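Local coordinates for Spermidine/putrescine ABC transporter, periplasmic binding protein (Treponema pallidum, PDB 2V84) that probably binds polyamines such as spermidine and putrescine in the periplasm for uptake by an ABC transporter, at residues 56-59 with 60-64; 109-112 with 113-117; 134-138 with 139-143. All coordinates share one frame; numbering follows the deposited sequence. Where two conformers were deposited one is given.

Contact 1: residues 56-59 with 60-64; sequences DYAS and NEDMF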
loop_
_atom_site.group_PDB
_atom_site.type_symbol
_atom_site.label_atom_id
_atom_site.label_comp_id
_atom_site.label_asym_id
_atom_site.label_seq_id
_atom_site.Cartn_x
_atom_site.Cartn_y
_atom_site.Cartn_z
ATOM N N ASP A 56 -0.901 16.188 3.399
ATOM C CA ASP A 56 -0.365 14.940 2.849
ATOM C C ASP A 56 0.999 14.566 3.430
ATOM O O ASP A 56 1.681 15.393 4.023
ATOM C CB ASP A 56 -0.356 14.938 1.305
ATOM C CG ASP A 56 0.438 16.082 0.708
ATOM O OD1 ASP A 56 0.033 17.257 0.866
ATOM O OD2 ASP A 56 1.455 15.802 0.028
ATOM N N TYR A 57 1.367 13.299 3.282
ATOM C CA TYR A 57 2.685 12.823 3.678
ATOM C C TYR A 57 3.174 11.825 2.661
ATOM O O TYR A 57 2.369 11.194 1.963
ATOM C CB TYR A 57 2.704 12.242 5.102
ATOM C CG TYR A 57 1.684 11.141 5.417
ATOM C CD1 TYR A 57 1.887 9.804 5.027
ATOM C CD2 TYR A 57 0.537 11.444 6.137
ATOM C CE1 TYR A 57 0.925 8.792 5.357
ATOM C CE2 TYR A 57 -0.411 10.448 6.470
ATOM C CZ TYR A 57 -0.207 9.139 6.078
ATOM O OH TYR A 57 -1.161 8.192 6.422
ATOM N N ALA A 58 4.491 11.696 2.567
ATOM C CA ALA A 58 5.109 10.865 1.538
ATOM C C ALA A 58 5.546 9.481 2.032
ATOM O O ALA A 58 6.031 8.663 1.237
ATOM C CB ALA A 58 6.274 11.619 0.890
ATOM N N SER A 59 5.367 9.220 3.330
ATOM C CA SER A 59 5.688 7.923 3.934
ATOM C C SER A 59 5.040 7.776 5.307
ATOM O O SER A 59 4.768 8.774 5.984
ATOM C CB SER A 59 7.201 7.733 4.059
ATOM O OG SER A 59 7.676 8.229 5.290
ATOM N N ASN A 60 4.834 6.537 5.744
ATOM C CA ASN A 60 4.361 6.299 7.116
ATOM C C ASN A 60 5.361 6.669 8.199
ATOM O O ASN A 60 4.982 6.894 9.333
ATOM C CB ASN A 60 3.866 4.867 7.297
ATOM C CG ASN A 60 2.457 4.682 6.777
ATOM O OD1 ASN A 60 1.637 5.590 6.849
ATOM N ND2 ASN A 60 2.174 3.517 6.243
ATOM N N GLU A 61 6.650 6.720 7.859
ATOM C CA GLU A 61 7.646 7.237 8.806
ATOM C C GLU A 61 7.329 8.691 9.101
ATOM O O GLU A 61 7.271 9.106 10.258
ATOM C CB GLU A 61 9.073 7.123 8.256
ATOM C CG GLU A 61 9.712 5.754 8.426
ATOM C CD GLU A 61 9.736 5.278 9.864
ATOM O OE1 GLU A 61 9.769 6.121 10.788
ATOM O OE2 GLU A 61 9.721 4.047 10.066
ATOM N N ASP A 62 7.105 9.452 8.032
ATOM C CA ASP A 62 6.801 10.893 8.141
ATOM C C ASP A 62 5.491 11.175 8.908
ATOM O O ASP A 62 5.437 12.043 9.782
ATOM C CB ASP A 62 6.687 11.489 6.734
ATOM C CG ASP A 62 8.031 11.741 6.085
ATOM O OD1 ASP A 62 9.062 11.772 6.800
ATOM O OD2 ASP A 62 8.056 11.915 4.843
ATOM N N MET A 63 4.434 10.444 8.547
ATOM C CA MET A 63 3.163 10.473 9.257
ATOM C C MET A 63 3.406 10.199 10.715
ATOM O O MET A 63 2.920 10.939 11.577
ATOM C CB MET A 63 2.226 9.396 8.705
ATOM C CG MET A 63 0.949 9.194 9.522
ATOM S SD MET A 63 1.069 8.103 10.973
ATOM C CE MET A 63 1.371 6.539 10.141
ATOM N N PHE A 64 4.151 9.124 10.987
ATOM C CA PHE A 64 4.365 8.666 12.358
ATOM C C PHE A 64 4.996 9.780 13.164
ATOM O O PHE A 64 4.602 10.018 14.304
ATOM C CB PHE A 64 5.239 7.403 12.392
ATOM C CG PHE A 64 5.521 6.902 13.772
ATOM C CD1 PHE A 64 4.668 5.983 14.382
ATOM C CD2 PHE A 64 6.626 7.373 14.488
ATOM C CE1 PHE A 64 4.915 5.525 15.673
ATOM C CE2 PHE A 64 6.881 6.925 15.779
ATOM C CZ PHE A 64 6.022 6.003 16.380
#

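Contact 2: residues 109-112 with 113-117; sequences ESVR and ARIAY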
loop_
_atom_site.group_PDB
_atom_site.type_symbol
_atom_site.label_atom_id
_atom_site.label_comp_id
_atom_site.label_asym_id
_atom_site.label_seq_id
_atom_site.Cartn_x
_atom_site.Cartn_y
_atom_site.Cartn_z
ATOM N N GLU A 109 -15.851 -10.287 4.920
ATOM C CA GLU A 109 -15.427 -11.207 5.985
ATOM C C GLU A 109 -13.964 -11.659 5.824
ATOM O O GLU A 109 -13.238 -11.812 6.819
ATOM C CB GLU A 109 -16.359 -12.420 6.061
ATOM C CG GLU A 109 -16.019 -13.410 7.191
ATOM C CD GLU A 109 -15.784 -12.731 8.550
ATOM O OE1 GLU A 109 -16.637 -11.922 8.987
ATOM O OE2 GLU A 109 -14.735 -13.011 9.179
ATOM N N SER A 110 -13.539 -11.842 4.570
ATOM C CA SER A 110 -12.210 -12.359 4.268
ATOM C C SER A 110 -11.142 -11.380 4.712
ATOM O O SER A 110 -10.052 -11.784 5.123
ATOM C CB SER A 110 -12.069 -12.662 2.778
ATOM O OG SER A 110 -12.475 -11.556 2.000
ATOM N N VAL A 111 -11.472 -10.092 4.658
ATOM C CA VAL A 111 -10.563 -9.059 5.120
ATOM C C VAL A 111 -10.504 -9.038 6.644
ATOM O O VAL A 111 -9.414 -8.926 7.220
ATOM C CB VAL A 111 -10.940 -7.673 4.559
ATOM C CG1 VAL A 111 -10.118 -6.582 5.224
ATOM C CG2 VAL A 111 -10.717 -7.656 3.062
ATOM N N ARG A 112 -11.670 -9.133 7.286
ATOM C CA ARG A 112 -11.753 -9.180 8.752
ATOM C C ARG A 112 -10.816 -10.246 9.325
ATOM O O ARG A 112 -10.134 -10.009 10.326
ATOM C CB ARG A 112 -13.201 -9.431 9.225
ATOM C CG ARG A 112 -14.208 -8.376 8.772
ATOM C CD ARG A 112 -15.582 -8.572 9.423
ATOM N NE ARG A 112 -16.141 -7.274 9.811
ATOM C CZ ARG A 112 -17.213 -6.702 9.265
ATOM N NH1 ARG A 112 -17.898 -7.322 8.308
ATOM N NH2 ARG A 112 -17.617 -5.510 9.698
ATOM N N ALA A 113 -10.768 -11.405 8.674
ATOM C CA ALA A 113 -9.901 -12.511 9.102
ATOM C C ALA A 113 -8.390 -12.224 9.004
ATOM O O ALA A 113 -7.617 -12.718 9.830
ATOM C CB ALA A 113 -10.257 -13.790 8.348
ATOM N N ARG A 114 -7.973 -11.440 8.004
ATOM C CA ARG A 114 -6.549 -11.135 7.786
ATOM C C ARG A 114 -5.985 -10.010 8.655
ATOM O O ARG A 114 -4.761 -9.913 8.825
ATOM C CB ARG A 114 -6.283 -10.747 6.330
ATOM C CG ARG A 114 -6.601 -11.799 5.304
ATOM C CD ARG A 114 -6.374 -11.244 3.910
ATOM N NE ARG A 114 -5.022 -11.485 3.416
ATOM C CZ ARG A 114 -4.653 -11.314 2.155
ATOM N NH1 ARG A 114 -5.528 -10.910 1.248
ATOM N NH2 ARG A 114 -3.408 -11.573 1.791
ATOM N N ILE A 115 -6.853 -9.138 9.168
ATOM C CA ILE A 115 -6.385 -7.959 9.901
ATOM C C ILE A 115 -6.105 -8.238 11.376
ATOM O O ILE A 115 -6.716 -7.630 12.257
ATOM C CB ILE A 115 -7.323 -6.718 9.718
ATOM C CG1 ILE A 115 -8.756 -6.986 10.168
ATOM C CG2 ILE A 115 -7.300 -6.232 8.271
ATOM C CD1 ILE A 115 -9.531 -5.718 10.537
ATOM N N ALA A 116 -5.162 -9.152 11.629
ATOM C CA ALA A 116 -4.838 -9.594 12.993
ATOM C C ALA A 116 -4.197 -8.523 13.896
ATOM O O ALA A 116 -4.139 -8.710 15.108
ATOM C CB ALA A 116 -3.978 -10.863 12.959
ATOM N N TYR A 117 -3.722 -7.415 13.325
ATOM C CA TYR A 117 -3.201 -6.303 14.139
ATOM C C TYR A 117 -4.330 -5.608 14.932
ATOM O O TYR A 117 -4.076 -5.004 15.982
ATOM C CB TYR A 117 -2.448 -5.283 13.261
ATOM C CG TYR A 117 -3.279 -4.800 12.109
ATOM C CD1 TYR A 117 -4.204 -3.753 12.270
ATOM C CD2 TYR A 117 -3.188 -5.418 10.864
ATOM C CE1 TYR A 117 -5.004 -3.346 11.226
ATOM C CE2 TYR A 117 -3.983 -5.010 9.815
ATOM C CZ TYR A 117 -4.873 -3.973 10.000
ATOM O OH TYR A 117 -5.677 -3.587 8.967
#

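Contact 3: residues 134-138 with 139-143; sequences IAVNK and KAVPS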
loop_
_atom_site.group_PDB
_atom_site.type_symbol
_atom_site.label_atom_id
_atom_site.label_comp_id
_atom_site.label_asym_id
_atom_site.label_seq_id
_atom_site.Cartn_x
_atom_site.Cartn_y
_atom_site.Cartn_z
ATOM N N ILE A 134 4.723 -5.963 -10.498
ATOM C CA ILE A 134 5.739 -5.704 -11.515
ATOM C C ILE A 134 5.033 -5.348 -12.803
ATOM O O ILE A 134 4.083 -6.024 -13.193
ATOM C CB ILE A 134 6.625 -6.983 -11.757
ATOM C CG1 ILE A 134 7.239 -7.481 -10.440
ATOM C CG2 ILE A 134 7.720 -6.709 -12.814
ATOM C CD1 ILE A 134 7.770 -8.919 -10.505
ATOM N N ALA A 135 5.519 -4.294 -13.454
ATOM C CA ALA A 135 5.080 -3.914 -14.788
ATOM C C ALA A 135 6.155 -4.327 -15.786
ATOM O O ALA A 135 7.333 -4.086 -15.571
ATOM C CB ALA A 135 4.823 -2.422 -14.862
ATOM N N VAL A 136 5.748 -4.947 -16.898
ATOM C CA VAL A 136 6.702 -5.344 -17.914
ATOM C C VAL A 136 6.251 -4.688 -19.199
ATOM O O VAL A 136 5.064 -4.712 -19.496
ATOM C CB VAL A 136 6.744 -6.861 -18.139
ATOM C CG1 VAL A 136 7.648 -7.181 -19.307
ATOM C CG2 VAL A 136 7.282 -7.574 -16.883
ATOM N N ASN A 137 7.194 -4.085 -19.919
ATOM C CA ASN A 137 6.950 -3.553 -21.259
ATOM C C ASN A 137 7.073 -4.732 -22.242
ATOM O O ASN A 137 8.180 -5.200 -22.525
ATOM C CB ASN A 137 7.957 -2.423 -21.563
ATOM C CG ASN A 137 7.803 -1.855 -22.960
ATOM O OD1 ASN A 137 7.317 -2.534 -23.851
ATOM N ND2 ASN A 137 8.227 -0.599 -23.161
ATOM N N LYS A 138 5.920 -5.217 -22.710
ATOM C CA LYS A 138 5.784 -6.453 -23.495
ATOM C C LYS A 138 6.363 -6.351 -24.896
ATOM O O LYS A 138 6.682 -7.373 -25.520
ATOM C CB LYS A 138 4.310 -6.830 -23.644
ATOM C CG LYS A 138 3.601 -7.278 -22.399
ATOM C CD LYS A 138 2.285 -7.989 -22.744
ATOM C CE LYS A 138 1.190 -7.026 -23.178
ATOM N NZ LYS A 138 -0.140 -7.700 -23.351
ATOM N N LYS A 139 6.461 -5.133 -25.428
ATOM C CA LYS A 139 7.113 -4.962 -26.720
ATOM C C LYS A 139 8.638 -5.004 -26.577
ATOM O O LYS A 139 9.331 -5.457 -27.484
ATOM C CB LYS A 139 6.604 -3.717 -27.487
ATOM C CG LYS A 139 7.022 -2.360 -26.941
ATOM C CD LYS A 139 6.218 -1.209 -27.580
ATOM C CE LYS A 139 5.976 -0.079 -26.542
ATOM N NZ LYS A 139 5.345 1.128 -27.162
ATOM N N ALA A 140 9.158 -4.561 -25.432
ATOM C CA ALA A 140 10.600 -4.602 -25.198
ATOM C C ALA A 140 11.076 -5.937 -24.596
ATOM O O ALA A 140 12.228 -6.343 -24.776
ATOM C CB ALA A 140 11.023 -3.442 -24.340
ATOM N N VAL A 141 10.181 -6.613 -23.880
ATOM C CA VAL A 141 10.496 -7.908 -23.278
ATOM C C VAL A 141 9.417 -8.906 -23.665
ATOM O O VAL A 141 8.464 -9.091 -22.907
ATOM C CB VAL A 141 10.569 -7.827 -21.711
ATOM C CG1 VAL A 141 11.287 -9.027 -21.175
ATOM C CG2 VAL A 141 11.271 -6.558 -21.242
ATOM N N PRO A 142 9.536 -9.530 -24.852
ATOM C CA PRO A 142 8.476 -10.434 -25.333
ATOM C C PRO A 142 8.353 -11.752 -24.560
ATOM O O PRO A 142 7.239 -12.290 -24.457
ATOM C CB PRO A 142 8.859 -10.699 -26.787
ATOM C CG PRO A 142 9.933 -9.705 -27.112
ATOM C CD PRO A 142 10.625 -9.412 -25.836
ATOM N N SER A 143 9.462 -12.230 -23.989
ATOM C CA SER A 143 9.465 -13.483 -23.214
ATOM C C SER A 143 9.938 -13.281 -21.765
ATOM O O SER A 143 11.028 -12.778 -21.520
ATOM C CB SER A 143 10.307 -14.561 -23.933
ATOM O OG SER A 143 10.263 -15.797 -23.224
#

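Contact 1: residues 56-59 with 60-64
Tyr57 and Met63 meet where strand 51-57 turns into helix 60-67, a beta-to-alpha connection closed by a serine N-cap. The parallel sheet of strands 51-57, 26-32 and 76-77 belongs to one lobe of a periplasmic solute-binding fold. The tight part lies on the inner side. Met63 CB sits over the middle of the Tyr57 ring, 3.4 Å from its centroid and 4° off the ring normal, a clear CH-pi contact. CG follows across the same face and comes 3.6 Å from Tyr57 CE2. The chain of Met63 leaves the helix with CG anti to the backbone N and then bends, which carries its sulfur end away from the ring. Tyr30 meets the tyrosine ring edge-to-face, and the tyrosine hydroxyl makes a weak hydrogen bond to Val78 O. Val77 touches both Tyr57 and Met63. The side chain of Asn60 packs against Phe83 of helix 81-89.

The outer side is looser. Ala58, Glu61 and Asp62 are exposed there, and Tyr57 CB and Asp62 CB approach only to 4.4 Å. The cap lies at this end of the helix. Ser59 O accepts from Met63 N at 3.1 Å, the first backbone bond of the helix. The serine hydroxyl takes one of the helix's first-turn N-H groups. Its chi1 of 89° turns OG toward the helix start, where it accepts from Asp62 N at 3.1 Å with an N-H...O angle of 167°.

Contact 2: residues 109-112 with 113-117
Val111 and Ile115, four residues apart, touch at the end of helix 109-114. The backbone hydrogen bonds come first. Ala113 N donates to Glu109 O at 3.1 Å, an ordinary i to i+4 helix bond. Two residues on, the bonding weakens. Val111 O receives both Arg114 N at 3.0 Å and Ile115 N at 3.2 Å, and both bonds are weak, with N-H...O angles of 130° and 134°. This carbonyl thus accepts an i to i+3 and an i to i+4 bond, bifurcated as the helix runs out. Ile115 then forms the centre of an inverse gamma turn, closed by a weak bond from Ala116 N to Arg114 O. This turn leads the chain out of the helix, within the solute-binding fold, toward Tyr117, which packs on helix 81-89 and strand 254-260.

Apolar contacts are fewer. The side chains of Val111 and Ile115 cross at a slant, with Val111 CG1 4.2 Å from Ile115 CG2.

Two carbons come close to helix carbonyls. The CG1 branch of Ile115 lies between its own N and carbonyl carbon (chi1 58°) and rests 3.3 Å from Arg112 O. Arg114 CG passes 3.5 Å from Ser110 O.

The charged ends reach elsewhere. The Arg114 guanidinium leaves the helix: NH1 donates to Leu317 O, and NH2 forms a salt bridge with the sulfonate of a bound MES buffer molecule. Arg112 NH2 makes a weak hydrogen bond to Val104 O.

Contact 3: residues 134-138 with 139-143
Asn137 holds the turn after strand 125-137 with both of its carbonyl oxygens. The strand is part of the mixed sheet of a solute-binding fold. The chain leaves it here in a type I beta turn, residues 137-140, joined by an Asx turn at Asn137. Val141 N donates to Asn137 O at 2.8 Å. Ala140 N reaches the same oxygen only weakly, the bond that closes the beta turn. It also donates to Asn137 OD1 at 3.2 Å, with an N-H...O angle of 151°. This donor stands above the amide plane, 60° out of it, so it does not use a lone pair. Lys139 N adds a weak bond to OD1, which closes the Asx turn. The side-chain oxygen therefore spans two successive N-H groups, while the backbone oxygen serves Ala140 and Val141.

Asn137 has CG anti to its own N (chi1 178°), which swings the amide forward over the turn. The aliphatic stem of Lys139 crosses its oxygen side, with CG 3.1 Å from OD1. Ala140 CB lies 3.8 Å from Asn137 CG and is also touched by Val222.

Apolar packing lies further out, on the sheet side. Lys138 and Lys139 are exposed, though Lys138 NZ makes a weak hydrogen bond to Glu241 O. Val136 and Val141 are buried, and their side chains cross at about a right angle. Phe246 of strand 243-246 touches Val136 as well. In the valine pair, Val136 CG1 comes 3.8 Å from Val141 CB.

The three contacts follow one another along the chain and do not touch. Contacts 1 and 2 lie closer together, with centres 24 Å apart and nearest atoms about 11 Å apart. Helix 81-89 stands beside both: residues of contact 1 and Tyr117 of contact 2 pack on it. Contact 1 lies nearer the predicted spermidine site. The side chain of Ser59 is about 7 Å from that of Asp165, and the side chain of Arg114 about 12 Å from that of Glu168. The side chains of Asn60 and Arg114 each come within about 3 Å of bound MES. Contact 3 is remote, 32 Å and 34 Å from contacts 1 and 2 between centres, and away from the predicted site.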